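Local coordinates for protein beta-methylmalyl-CoA dehydratase (Chloroflexus aurantiacus, PDB 4E3E) that catalyses the reversible dehydration of (2R,3S)-beta-methylmalyl-CoA to mesaconyl-CoA, a step of the glyoxylate assimilation cycle, at residues G250-I253 against I254-R258; L67-H70 against I71-K75; M219-T222 against R223-N227; N227-R230 against V231-N234; D197-E200 against V201-I205. All coordinates share one frame; numbering follows the deposited sequence.

Interaction 1: G250-I253 against I254-R258; sequences GGHI and ISLAR
H252 and L256 sit one helical turn apart and meet through their side chains. The leucine comes over one face of the imidazole with its CG. Its CD1 lies along the CD2-NE2 side of the ring, 3.8 Å from H252 CD2. The histidine swings its CG away from its own backbone N (chi1 -170°), and this leaves the ring beside the leucine branch. L256 has the other choice: its CG lies opposite its carbonyl carbon (chi1 -73°), so the isobutyl group leans back over the preceding turn, with CG 3.5 Å from H252 O. The same leucine CD1 is 4.4 Å from I253 CD1, a looser apolar contact. Two bonds fix the rotation of the imidazole: H252 ND1 pairs with Y40 OH and H252 NE2 with E217 OE2.

Both segments belong to the helix 250-265. Together with the antiparallel sheet it packs on, this is characteristic of the hotdog fold, in which a long helix lies against a curved sheet. I253 and I254 supply side chains to strand 338-349. The helix opens with two glycines. With no side chain on G251, I254 CD1 rests 4.0 Å from G251 CA. The backbone closes in the usual i to i+4 pattern. The bond from A257 N to I253 O is 2.9 Å long and nearly straight at 168°. The methyl of A257 also lies close to that acceptor, its CB 3.4 Å from I253 O. S255 OG bonds Y36 OH.

Interaction 2: L67-H70 against I71-K75; sequences LVFH and IVFGK
H70 O takes the shortest bond of the group, from G74 N at 2.7 Å, with the donor tilted from the carbonyl plane. The bond one residue before it is straighter: F73 N reaches F69 O at 2.8 Å, with an N-H...O angle of 170°. The two phenylalanines lie side by side and point the same way. Each carries its CG opposite the backbone N (chi1 176° for F69, -177° for F73), which sends both rings off the same side of the helix. F73 CB sits over one face of the F69 ring. Farther out, F69 CZ is 4.2 Å from F73 CD2.

This is the helix 65-80, packed against an antiparallel sheet as in the hotdog fold. The phenylalanines face strand 138-149, where Y142 meets the F69 ring. V68 and V72 turn to strand 104-116, and their side chains come together at V68 CG1 and V72 CG2, 4.4 Å apart. On another side of the helix L67 and I71 cross at a slant. Their end methyls meet closely, L67 CD1 to I71 CD1 being 3.7 Å. I71 CG1 also lies 3.4 Å from L67 O. The H70 ring brings its CE1 to the edge of the F69 ring, in plane. Both imidazole nitrogens of H70 are bonded: NE2 to S255 OG and ND1 to Y249 OH.

Interaction 3: M219-T222 against R223-N227; sequences MQAT and RLYQN
A221 O lies over one face of the Y225 ring, 3.0 Å above its plane and shifted toward the rim. The nearest ring atom, Y225 CD2, is 3.0 Å from A221 O. The methyl of A221 touches the same ring, with A221 CB 3.9 Å from Y225 CE2. T222 turns its methyl to N227, where T222 CG2 is 3.6 Å from N227 CB. The methyl is anti to the backbone N of T222, while OG1 lies beside that N (chi1 -50°) and bonds H218 O. The selenomethionine M219 runs alongside R223, pointing the same way. Its CE reaches the guanidinium 3.6 Å from R223 NH1.

These side chains are set by the end of the helix 215-224. A221 O accepts from Y225 N at 3.1 Å, so the oxygen at the ring face is also a backbone acceptor. T222 O takes N227 N at 3.0 Å and a weak bond from Y225 N. Q226 follows with positive phi, and the turn is a Schellman motif, which stops the helix and turns the chain into the loop.

Farther out, Y225 OH bonds Y40 OH and its ring meets that of H70. Q226 OE1 bonds K75 NZ. Q220 and Q226 reach the third subunit.

A carbonyl oxygen over an aromatic face is not an evident attraction, so the tyrosine is probably kept there by its hydroxyl bond and by the helix end. The guanidinium of R223 has an apolar methyl at one side and a long, weak ion pair with E217 of the third subunit.

Interaction 4: N227-R230 against V231-N234; sequences NTAR and VHFN
N227 and H232 are brought together by their first torsions. N227 throws its amide opposite its own backbone N (chi1 171°), while H232 folds its ring back beside its N (chi1 -49°). The amide and ring planes stand 67° apart, and N227 OD1 comes to the ring edge, near its plane, 3.9 Å from H232 CD2. A water ties the two: it accepts from N227 ND2 at 3.1 Å and lies 3.0 Å from H232 NE2. H232 ND1 bonds I247 O. N227 OD1 also takes A229 N at 3.1 Å. A leucine in place of this asparagine would probably leave A229 N without its acceptor and take away one of the water's two partners.

The F233 ring meets two carbonyls at its edge, with CD2 3.2 Å from A229 O and CE2 3.3 Å from N227 O. R230 O is gripped by two donors. N234 N approaches close to the direction of the C=O bond, while F233 N, 3.2 Å from R230 O, lies above the carbonyl plane. R230 itself forms a salt bridge with D209 of the third subunit.

The OD1 bond two residues on is an Asx turn. The loop ends at N234, whose OD1 caps V237 N as the N-cap of helix 235-238.

Interaction 5: D197-E200 against V201-I205; sequences DDYE and VGEKI
Two hydrogen bonds join E200 and E203. E203 has a chi1 of 105°, away from the usual staggered values, and its chain stays extended beyond CG. Its OE1 takes E200 N at 2.9 Å in an almost straight bond of 178°. The donor comes to the anti side of OE1, out of the carboxylate plane. E203 OE1 also lies 3.6 Å from Y199 CD2. In return E203 N bonds E200 O at 2.9 Å, closing a type II beta turn. G202 holds positive phi (92°), as the third position of such a turn usually does. E203 CB is crowded 3.1 Å from E200 O. Y199 OH bonds G264 O.

The apolar contact is between Y199 and I205, which cross at about a right angle. I205 CD1 meets the edge of the ring in its plane, 3.8 Å from Y199 CE2.

E203 also has an ionic partner in another chain, K4 of the second subunit, which makes a cation-pi contact with Y199 too. An alanine here would probably leave E200 N without its acceptor and that lysine without its carboxylate. The carboxylates of E200 and E203 are near each other, 5.0 Å from E200 OE2 to E203 OE1, so the lysine probably eases their mutual repulsion.

In the fold
Interactions 1 and 2 lie on two helices, 250-265 and 65-80, with centres about 13 Å apart. The bond from S255 OG to H70 NE2 that joins them measures 2.7 Å. Interaction 3 touches both: A221 CB is 3.6 Å from H252 ND1, and Q226 OE1 lies 2.8 Å from K75 NZ. Interaction 4 shares N227 with interaction 3, and F233 packs on M219 and T222. These four form one connected group. The substrate-binding residues inferred by similarity lie close: I63 is about 4 Å from L67 and D64 about 6 Å from S255 (side chains). Interaction 5 stands apart from these sites, its centre about 22 Å from that of interaction 1, the nearest, and about 38 Å from that of interaction 4.

Interaction 1: G250-I253 against I254-R258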
loop_
_atom_site.group_PDB
_atom_site.type_symbol
_atom_site.label_atom_id
_atom_site.label_comp_id
_atom_site.label_asym_id
_atom_site.label_seq_id
_atom_site.Cartn_x
_atom_site.Cartn_y
_atom_site.Cartn_z
ATOM N N GLY A 250 -3.829 -7.823 17.106
ATOM C CA GLY A 250 -5.164 -8.409 17.280
ATOM C C GLY A 250 -6.247 -7.753 16.421
ATOM O O GLY A 250 -7.122 -8.434 15.878
ATOM N N GLY A 251 -6.192 -6.432 16.282
ATOM C CA GLY A 251 -7.172 -5.715 15.465
ATOM C C GLY A 251 -7.087 -6.054 13.977
ATOM O O GLY A 251 -8.071 -5.909 13.249
ATOM N N HIS A 252 -5.916 -6.497 13.519
ATOM C CA HIS A 252 -5.765 -7.002 12.146
ATOM C C HIS A 252 -6.660 -8.207 11.956
ATOM O O HIS A 252 -7.311 -8.351 10.915
ATOM C CB HIS A 252 -4.305 -7.349 11.861
ATOM C CG HIS A 252 -3.994 -7.642 10.396
ATOM N ND1 HIS A 252 -3.934 -6.680 9.465
ATOM C CD2 HIS A 252 -3.634 -8.840 9.750
ATOM C CE1 HIS A 252 -3.620 -7.217 8.267
ATOM N NE2 HIS A 252 -3.411 -8.545 8.449
ATOM N N ILE A 253 -6.730 -9.065 12.969
ATOM C CA ILE A 253 -7.620 -10.236 12.921
ATOM C C ILE A 253 -9.090 -9.838 12.904
ATOM O O ILE A 253 -9.896 -10.433 12.177
ATOM C CB ILE A 253 -7.319 -11.215 14.077
ATOM C CG1 ILE A 253 -5.814 -11.520 14.097
ATOM C CG2 ILE A 253 -8.153 -12.489 13.966
ATOM C CD1 ILE A 253 -5.261 -12.032 12.775
ATOM N N ILE A 254 -9.438 -8.820 13.684
ATOM C CA ILE A 254 -10.805 -8.299 13.678
ATOM C C ILE A 254 -11.176 -7.848 12.259
ATOM O O ILE A 254 -12.270 -8.154 11.743
ATOM C CB ILE A 254 -10.996 -7.149 14.695
ATOM C CG1 ILE A 254 -10.855 -7.664 16.137
ATOM C CG2 ILE A 254 -12.358 -6.491 14.518
ATOM C CD1 ILE A 254 -10.700 -6.581 17.193
ATOM N N SER A 255 -10.259 -7.127 11.626
ATOM C CA SER A 255 -10.534 -6.570 10.309
ATOM C C SER A 255 -10.627 -7.636 9.206
ATOM O O SER A 255 -11.456 -7.527 8.290
ATOM C CB SER A 255 -9.513 -5.482 9.986
ATOM O OG SER A 255 -9.958 -4.238 10.522
ATOM N N LEU A 256 -9.802 -8.672 9.301
ATOM C CA LEU A 256 -9.928 -9.794 8.405
ATOM C C LEU A 256 -11.273 -10.529 8.586
ATOM O O LEU A 256 -11.955 -10.838 7.598
ATOM C CB LEU A 256 -8.753 -10.788 8.616
ATOM C CG LEU A 256 -7.364 -10.346 8.086
ATOM C CD1 LEU A 256 -6.263 -11.260 8.607
ATOM C CD2 LEU A 256 -7.314 -10.309 6.557
ATOM N N ALA A 257 -11.638 -10.816 9.842
ATOM C CA ALA A 257 -12.892 -11.506 10.147
ATOM C C ALA A 257 -14.076 -10.739 9.586
ATOM O O ALA A 257 -14.986 -11.330 8.979
ATOM C CB ALA A 257 -13.047 -11.722 11.652
ATOM N N ARG A 258 -14.070 -9.420 9.772
ATOM C CA ARG A 258 -15.143 -8.596 9.248
ATOM C C ARG A 258 -15.197 -8.711 7.719
ATOM O O ARG A 258 -16.285 -8.889 7.137
ATOM C CB ARG A 258 -14.973 -7.145 9.714
ATOM C CG ARG A 258 -15.845 -6.098 9.008
ATOM C CD ARG A 258 -17.358 -6.207 9.228
ATOM N NE ARG A 258 -17.994 -4.997 8.671
ATOM C CZ ARG A 258 -19.281 -4.863 8.369
ATOM N NH1 ARG A 258 -20.152 -5.865 8.575
ATOM N NH2 ARG A 258 -19.707 -3.707 7.865
#

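Interaction 2: L67-H70 against I71-K75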
loop_
_atom_site.group_PDB
_atom_site.type_symbol
_atom_site.label_atom_id
_atom_site.label_comp_id
_atom_site.label_asym_id
_atom_site.label_seq_id
_atom_site.Cartn_x
_atom_site.Cartn_y
_atom_site.Cartn_z
ATOM N N LEU A 67 -11.512 0.833 10.422
ATOM C CA LEU A 67 -10.376 1.722 10.133
ATOM C C LEU A 67 -10.341 2.870 11.164
ATOM O O LEU A 67 -9.273 3.170 11.726
ATOM C CB LEU A 67 -10.406 2.251 8.690
ATOM C CG LEU A 67 -9.304 3.229 8.233
ATOM C CD1 LEU A 67 -7.890 2.706 8.537
ATOM C CD2 LEU A 67 -9.470 3.549 6.739
ATOM N N VAL A 68 -11.504 3.486 11.415
ATOM C CA VAL A 68 -11.652 4.454 12.506
ATOM C C VAL A 68 -11.179 3.858 13.847
ATOM O O VAL A 68 -10.390 4.479 14.582
ATOM C CB VAL A 68 -13.106 4.954 12.655
ATOM C CG1 VAL A 68 -13.259 5.807 13.921
ATOM C CG2 VAL A 68 -13.537 5.761 11.426
ATOM N N PHE A 69 -11.662 2.663 14.166
ATOM C CA PHE A 69 -11.269 2.002 15.411
ATOM C C PHE A 69 -9.748 1.818 15.568
ATOM O O PHE A 69 -9.187 2.217 16.607
ATOM C CB PHE A 69 -12.036 0.697 15.596
ATOM C CG PHE A 69 -11.625 -0.079 16.808
ATOM C CD1 PHE A 69 -12.189 0.194 18.055
ATOM C CD2 PHE A 69 -10.673 -1.074 16.705
ATOM C CE1 PHE A 69 -11.810 -0.527 19.174
ATOM C CE2 PHE A 69 -10.289 -1.800 17.827
ATOM C CZ PHE A 69 -10.855 -1.518 19.064
ATOM N N HIS A 70 -9.089 1.230 14.562
ATOM C CA HIS A 70 -7.640 0.979 14.632
ATOM C C HIS A 70 -6.802 2.231 14.734
ATOM O O HIS A 70 -5.779 2.258 15.402
ATOM C CB HIS A 70 -7.172 0.133 13.454
ATOM C CG HIS A 70 -7.864 -1.201 13.359
ATOM N ND1 HIS A 70 -8.109 -1.964 14.446
ATOM C CD2 HIS A 70 -8.377 -1.893 12.266
ATOM C CE1 HIS A 70 -8.739 -3.094 14.068
ATOM N NE2 HIS A 70 -8.903 -3.052 12.735
ATOM N N ILE A 71 -7.245 3.294 14.084
ATOM C CA ILE A 71 -6.554 4.572 14.192
ATOM C C ILE A 71 -6.674 5.180 15.601
ATOM O O ILE A 71 -5.659 5.586 16.180
ATOM C CB ILE A 71 -6.987 5.539 13.072
ATOM C CG1 ILE A 71 -6.399 5.034 11.734
ATOM C CG2 ILE A 71 -6.508 6.968 13.368
ATOM C CD1 ILE A 71 -6.935 5.732 10.514
ATOM N N VAL A 72 -7.898 5.225 16.145
ATOM C CA VAL A 72 -8.140 5.685 17.523
ATOM C C VAL A 72 -7.327 4.824 18.512
ATOM O O VAL A 72 -6.582 5.351 19.363
ATOM C CB VAL A 72 -9.654 5.704 17.857
ATOM C CG1 VAL A 72 -9.889 5.883 19.359
ATOM C CG2 VAL A 72 -10.349 6.845 17.097
ATOM N N PHE A 73 -7.441 3.509 18.370
ATOM C CA PHE A 73 -6.661 2.562 19.187
ATOM C C PHE A 73 -5.160 2.796 19.063
ATOM O O PHE A 73 -4.454 2.893 20.079
ATOM C CB PHE A 73 -7.036 1.122 18.819
ATOM C CG PHE A 73 -6.347 0.052 19.643
ATOM C CD1 PHE A 73 -5.020 -0.298 19.414
ATOM C CD2 PHE A 73 -7.064 -0.663 20.614
ATOM C CE1 PHE A 73 -4.407 -1.328 20.152
ATOM C CE2 PHE A 73 -6.463 -1.684 21.340
ATOM C CZ PHE A 73 -5.127 -2.020 21.115
ATOM N N GLY A 74 -4.665 2.886 17.831
ATOM C CA GLY A 74 -3.235 3.101 17.590
ATOM C C GLY A 74 -2.644 4.308 18.310
ATOM O O GLY A 74 -1.551 4.222 18.855
ATOM N N LYS A 75 -3.361 5.434 18.308
ATOM C CA LYS A 75 -2.919 6.636 19.022
ATOM C C LYS A 75 -2.670 6.407 20.513
ATOM O O LYS A 75 -1.831 7.093 21.112
ATOM C CB LYS A 75 -3.950 7.766 18.915
ATOM C CG LYS A 75 -4.432 8.068 17.523
ATOM C CD LYS A 75 -3.311 8.616 16.703
ATOM C CE LYS A 75 -3.118 7.823 15.424
ATOM N NZ LYS A 75 -1.849 8.420 14.956
#

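Interaction 3: M219-T222 against R223-N227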
loop_
_atom_site.group_PDB
_atom_site.type_symbol
_atom_site.label_atom_id
_atom_site.label_comp_id
_atom_site.label_asym_id
_atom_site.label_seq_id
_atom_site.Cartn_x
_atom_site.Cartn_y
_atom_site.Cartn_z
HETATM N N MSE A 219 2.336 -5.727 9.248
HETATM C CA MSE A 219 3.216 -4.573 9.590
HETATM C C MSE A 219 2.707 -3.361 8.889
HETATM O O MSE A 219 2.632 -2.266 9.484
HETATM C CB MSE A 219 4.688 -4.794 9.217
HETATM C CG MSE A 219 5.270 -5.862 10.146
HETATM SE SE MSE A 219 7.129 -6.142 9.544
HETATM C CE MSE A 219 8.029 -4.446 10.044
ATOM N N GLN A 220 2.319 -3.515 7.625
ATOM C CA GLN A 220 1.819 -2.348 6.880
ATOM C C GLN A 220 0.507 -1.761 7.439
ATOM O O GLN A 220 0.332 -0.530 7.465
ATOM C CB GLN A 220 1.725 -2.632 5.367
ATOM C CG GLN A 220 1.163 -1.448 4.538
ATOM C CD GLN A 220 1.407 -1.661 3.040
ATOM O OE1 GLN A 220 1.176 -2.750 2.528
ATOM N NE2 GLN A 220 1.889 -0.638 2.347
ATOM N N ALA A 221 -0.416 -2.637 7.855
ATOM C CA ALA A 221 -1.653 -2.200 8.479
ATOM C C ALA A 221 -1.318 -1.506 9.796
ATOM O O ALA A 221 -1.815 -0.407 10.070
ATOM C CB ALA A 221 -2.621 -3.375 8.690
ATOM N N THR A 222 -0.433 -2.118 10.574
ATOM C CA THR A 222 -0.072 -1.571 11.901
ATOM C C THR A 222 0.574 -0.169 11.794
ATOM O O THR A 222 0.292 0.721 12.625
ATOM C CB THR A 222 0.813 -2.573 12.674
ATOM O OG1 THR A 222 0.175 -3.864 12.643
ATOM C CG2 THR A 222 1.016 -2.143 14.144
ATOM N N ARG A 223 1.407 0.038 10.760
ATOM C CA ARG A 223 2.003 1.365 10.486
ATOM C C ARG A 223 0.974 2.370 10.003
ATOM O O ARG A 223 1.067 3.576 10.322
ATOM C CB ARG A 223 3.161 1.263 9.484
ATOM C CG ARG A 223 4.449 0.726 10.106
ATOM C CD ARG A 223 5.452 0.306 9.042
ATOM N NE ARG A 223 6.785 0.183 9.607
ATOM C CZ ARG A 223 7.738 -0.633 9.166
ATOM N NH1 ARG A 223 7.523 -1.438 8.126
ATOM N NH2 ARG A 223 8.918 -0.643 9.781
ATOM N N LEU A 224 -0.008 1.893 9.239
ATOM C CA LEU A 224 -1.090 2.774 8.770
ATOM C C LEU A 224 -1.807 3.360 9.992
ATOM O O LEU A 224 -2.226 4.529 9.989
ATOM C CB LEU A 224 -2.074 2.013 7.869
ATOM C CG LEU A 224 -3.266 2.815 7.320
ATOM C CD1 LEU A 224 -2.796 3.877 6.331
ATOM C CD2 LEU A 224 -4.299 1.906 6.669
ATOM N N TYR A 225 -1.919 2.536 11.039
ATOM C CA TYR A 225 -2.571 2.925 12.288
ATOM C C TYR A 225 -1.639 3.737 13.193
ATOM O O TYR A 225 -2.081 4.241 14.241
ATOM C CB TYR A 225 -3.103 1.684 13.044
ATOM C CG TYR A 225 -3.925 0.751 12.161
ATOM C CD1 TYR A 225 -4.792 1.268 11.167
ATOM C CD2 TYR A 225 -3.841 -0.623 12.317
ATOM C CE1 TYR A 225 -5.524 0.420 10.343
ATOM C CE2 TYR A 225 -4.579 -1.488 11.513
ATOM C CZ TYR A 225 -5.404 -0.965 10.534
ATOM O OH TYR A 225 -6.111 -1.819 9.754
ATOM N N GLN A 226 -0.368 3.870 12.786
ATOM C CA GLN A 226 0.669 4.528 13.612
ATOM C C GLN A 226 0.677 3.887 15.027
ATOM O O GLN A 226 0.774 4.547 16.068
ATOM C CB GLN A 226 0.486 6.052 13.581
ATOM C CG GLN A 226 0.857 6.652 12.211
ATOM C CD GLN A 226 0.292 8.044 12.042
ATOM O OE1 GLN A 226 -0.883 8.260 12.308
ATOM N NE2 GLN A 226 1.134 9.008 11.633
ATOM N N ASN A 227 0.530 2.569 15.015
ATOM C CA ASN A 227 0.534 1.727 16.210
ATOM C C ASN A 227 1.967 1.228 16.332
ATOM O O ASN A 227 2.508 0.653 15.395
ATOM C CB ASN A 227 -0.489 0.582 16.027
ATOM C CG ASN A 227 -0.418 -0.507 17.117
ATOM O OD1 ASN A 227 0.612 -0.736 17.741
ATOM N ND2 ASN A 227 -1.543 -1.192 17.333
#

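Interaction 4: N227-R230 against V231-N234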
loop_
_atom_site.group_PDB
_atom_site.type_symbol
_atom_site.label_atom_id
_atom_site.label_comp_id
_atom_site.label_asym_id
_atom_site.label_seq_id
_atom_site.Cartn_x
_atom_site.Cartn_y
_atom_site.Cartn_z
ATOM N N ASN A 227 0.530 2.569 15.015
ATOM C CA ASN A 227 0.534 1.727 16.210
ATOM C C ASN A 227 1.967 1.228 16.332
ATOM O O ASN A 227 2.508 0.653 15.395
ATOM C CB ASN A 227 -0.489 0.582 16.027
ATOM C CG ASN A 227 -0.418 -0.507 17.117
ATOM O OD1 ASN A 227 0.612 -0.736 17.741
ATOM N ND2 ASN A 227 -1.543 -1.192 17.333
ATOM N N THR A 228 2.595 1.484 17.476
ATOM C CA THR A 228 4.032 1.249 17.616
ATOM C C THR A 228 4.423 0.034 18.437
ATOM O O THR A 228 5.608 -0.100 18.719
ATOM C CB THR A 228 4.733 2.421 18.317
ATOM O OG1 THR A 228 4.173 2.573 19.632
ATOM C CG2 THR A 228 4.544 3.733 17.534
ATOM N N ALA A 229 3.466 -0.796 18.871
ATOM C CA ALA A 229 3.787 -1.905 19.785
ATOM C C ALA A 229 4.862 -2.766 19.150
ATOM O O ALA A 229 4.770 -3.115 17.982
ATOM C CB ALA A 229 2.545 -2.738 20.156
ATOM N N ARG A 230 5.867 -3.109 19.938
ATOM C CA ARG A 230 7.141 -3.638 19.430
ATOM C C ARG A 230 7.107 -5.124 19.053
ATOM O O ARG A 230 7.908 -5.580 18.216
ATOM C CB ARG A 230 8.263 -3.326 20.436
ATOM C CG ARG A 230 8.505 -1.824 20.613
ATOM C CD ARG A 230 9.146 -1.409 21.938
ATOM N NE ARG A 230 9.435 0.030 21.879
ATOM C CZ ARG A 230 9.804 0.807 22.896
ATOM N NH1 ARG A 230 9.957 0.314 24.121
ATOM N NH2 ARG A 230 10.024 2.101 22.674
ATOM N N VAL A 231 6.188 -5.876 19.661
ATOM C CA VAL A 231 5.987 -7.290 19.299
ATOM C C VAL A 231 5.585 -7.477 17.823
ATOM O O VAL A 231 5.773 -8.554 17.276
ATOM C CB VAL A 231 4.961 -8.024 20.220
ATOM C CG1 VAL A 231 5.494 -8.142 21.647
ATOM C CG2 VAL A 231 3.586 -7.344 20.184
ATOM N N HIS A 232 5.005 -6.448 17.202
ATOM C CA HIS A 232 4.613 -6.535 15.793
ATOM C C HIS A 232 5.766 -6.381 14.819
ATOM O O HIS A 232 5.686 -6.849 13.672
ATOM C CB HIS A 232 3.546 -5.489 15.458
ATOM C CG HIS A 232 2.386 -5.454 16.436
ATOM N ND1 HIS A 232 1.828 -6.575 16.946
ATOM C CD2 HIS A 232 1.658 -4.371 16.964
ATOM C CE1 HIS A 232 0.820 -6.236 17.783
ATOM N NE2 HIS A 232 0.704 -4.884 17.778
ATOM N N PHE A 233 6.843 -5.721 15.244
ATOM C CA PHE A 233 7.828 -5.198 14.290
ATOM C C PHE A 233 9.210 -5.817 14.317
ATOM O O PHE A 233 9.893 -5.845 13.288
ATOM C CB PHE A 233 7.974 -3.683 14.462
ATOM C CG PHE A 233 6.733 -2.914 14.103
ATOM C CD1 PHE A 233 6.387 -2.714 12.776
ATOM C CD2 PHE A 233 5.910 -2.401 15.095
ATOM C CE1 PHE A 233 5.238 -2.004 12.439
ATOM C CE2 PHE A 233 4.759 -1.687 14.775
ATOM C CZ PHE A 233 4.423 -1.490 13.441
ATOM N N ASN A 234 9.618 -6.298 15.491
ATOM C CA ASN A 234 11.014 -6.558 15.781
ATOM C C ASN A 234 11.342 -8.033 15.852
ATOM O O ASN A 234 11.207 -8.669 16.903
ATOM C CB ASN A 234 11.415 -5.859 17.090
ATOM C CG ASN A 234 12.916 -5.796 17.285
ATOM O OD1 ASN A 234 13.643 -6.709 16.888
ATOM N ND2 ASN A 234 13.390 -4.714 17.909
HETATM O O HOH W 1 -1.103 -3.314 19.511
#

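Interaction 5: D197-E200 against V201-I205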
loop_
_atom_site.group_PDB
_atom_site.type_symbol
_atom_site.label_atom_id
_atom_site.label_comp_id
_atom_site.label_asym_id
_atom_site.label_seq_id
_atom_site.Cartn_x
_atom_site.Cartn_y
_atom_site.Cartn_z
ATOM N N ASP A 197 -34.825 -8.936 8.277
ATOM C CA ASP A 197 -35.951 -9.834 8.516
ATOM C C ASP A 197 -35.613 -11.306 8.301
ATOM O O ASP A 197 -36.246 -12.162 8.905
ATOM C CB ASP A 197 -37.141 -9.458 7.626
ATOM C CG ASP A 197 -37.395 -7.956 7.595
ATOM O OD1 ASP A 197 -36.496 -7.204 7.161
ATOM O OD2 ASP A 197 -38.498 -7.529 7.999
ATOM N N ASP A 198 -34.618 -11.598 7.462
ATOM C CA ASP A 198 -34.368 -12.973 7.016
ATOM C C ASP A 198 -33.380 -13.749 7.881
ATOM O O ASP A 198 -33.256 -14.968 7.745
ATOM C CB ASP A 198 -33.905 -12.989 5.550
ATOM C CG ASP A 198 -34.804 -12.170 4.648
ATOM O OD1 ASP A 198 -36.042 -12.307 4.738
ATOM O OD2 ASP A 198 -34.265 -11.379 3.845
ATOM N N TYR A 199 -32.672 -13.048 8.761
ATOM C CA TYR A 199 -31.714 -13.699 9.647
ATOM C C TYR A 199 -32.425 -14.301 10.859
ATOM O O TYR A 199 -33.393 -13.732 11.365
ATOM C CB TYR A 199 -30.595 -12.718 10.026
ATOM C CG TYR A 199 -29.617 -12.539 8.895
ATOM C CD1 TYR A 199 -29.839 -11.589 7.892
ATOM C CD2 TYR A 199 -28.486 -13.368 8.790
ATOM C CE1 TYR A 199 -28.954 -11.450 6.834
ATOM C CE2 TYR A 199 -27.596 -13.236 7.730
ATOM C CZ TYR A 199 -27.832 -12.273 6.767
ATOM O OH TYR A 199 -26.953 -12.140 5.732
ATOM N N GLU A 200 -31.970 -15.478 11.286
ATOM C CA GLU A 200 -32.581 -16.200 12.397
ATOM C C GLU A 200 -31.676 -16.135 13.612
ATOM O O GLU A 200 -30.497 -16.496 13.530
ATOM C CB GLU A 200 -32.831 -17.666 12.020
ATOM C CG GLU A 200 -33.873 -17.856 10.928
ATOM C CD GLU A 200 -33.713 -19.166 10.176
ATOM O OE1 GLU A 200 -33.424 -20.206 10.814
ATOM O OE2 GLU A 200 -33.881 -19.157 8.938
ATOM N N VAL A 201 -32.226 -15.674 14.734
ATOM C CA VAL A 201 -31.467 -15.584 15.986
ATOM C C VAL A 201 -30.996 -16.991 16.357
ATOM O O VAL A 201 -31.781 -17.938 16.326
ATOM C CB VAL A 201 -32.327 -14.976 17.111
ATOM C CG1 VAL A 201 -31.595 -15.046 18.444
ATOM C CG2 VAL A 201 -32.710 -13.526 16.775
ATOM N N GLY A 202 -29.726 -17.122 16.638
ATOM C CA GLY A 202 -29.112 -18.393 16.915
ATOM C C GLY A 202 -28.511 -19.106 15.731
ATOM O O GLY A 202 -27.784 -20.031 15.898
ATOM N N GLU A 203 -28.765 -18.622 14.541
ATOM C CA GLU A 203 -28.198 -19.234 13.377
ATOM C C GLU A 203 -26.710 -18.998 13.296
ATOM O O GLU A 203 -26.221 -17.988 13.720
ATOM C CB GLU A 203 -28.919 -18.809 12.117
ATOM C CG GLU A 203 -28.207 -17.834 11.247
ATOM C CD GLU A 203 -28.961 -17.544 9.982
ATOM O OE1 GLU A 203 -29.692 -16.575 9.942
ATOM O OE2 GLU A 203 -28.807 -18.281 9.028
ATOM N N LYS A 204 -26.012 -19.976 12.760
ATOM C CA LYS A 204 -24.581 -19.913 12.592
ATOM C C LYS A 204 -24.228 -19.905 11.131
ATOM O O LYS A 204 -24.832 -20.588 10.354
ATOM C CB LYS A 204 -23.891 -21.061 13.290
ATOM C CG LYS A 204 -24.169 -21.101 14.762
ATOM C CD LYS A 204 -23.189 -21.979 15.471
ATOM C CE LYS A 204 -23.872 -22.689 16.603
ATOM N NZ LYS A 204 -22.990 -22.653 17.778
ATOM N N ILE A 205 -23.257 -19.082 10.781
ATOM C CA ILE A 205 -22.869 -18.847 9.389
ATOM C C ILE A 205 -21.379 -19.112 9.170
ATOM O O ILE A 205 -20.527 -18.428 9.752
ATOM C CB ILE A 205 -23.169 -17.395 8.988
ATOM C CG1 ILE A 205 -24.640 -17.065 9.280
ATOM C CG2 ILE A 205 -22.831 -17.160 7.520
ATOM C CD1 ILE A 205 -24.951 -15.585 9.212
#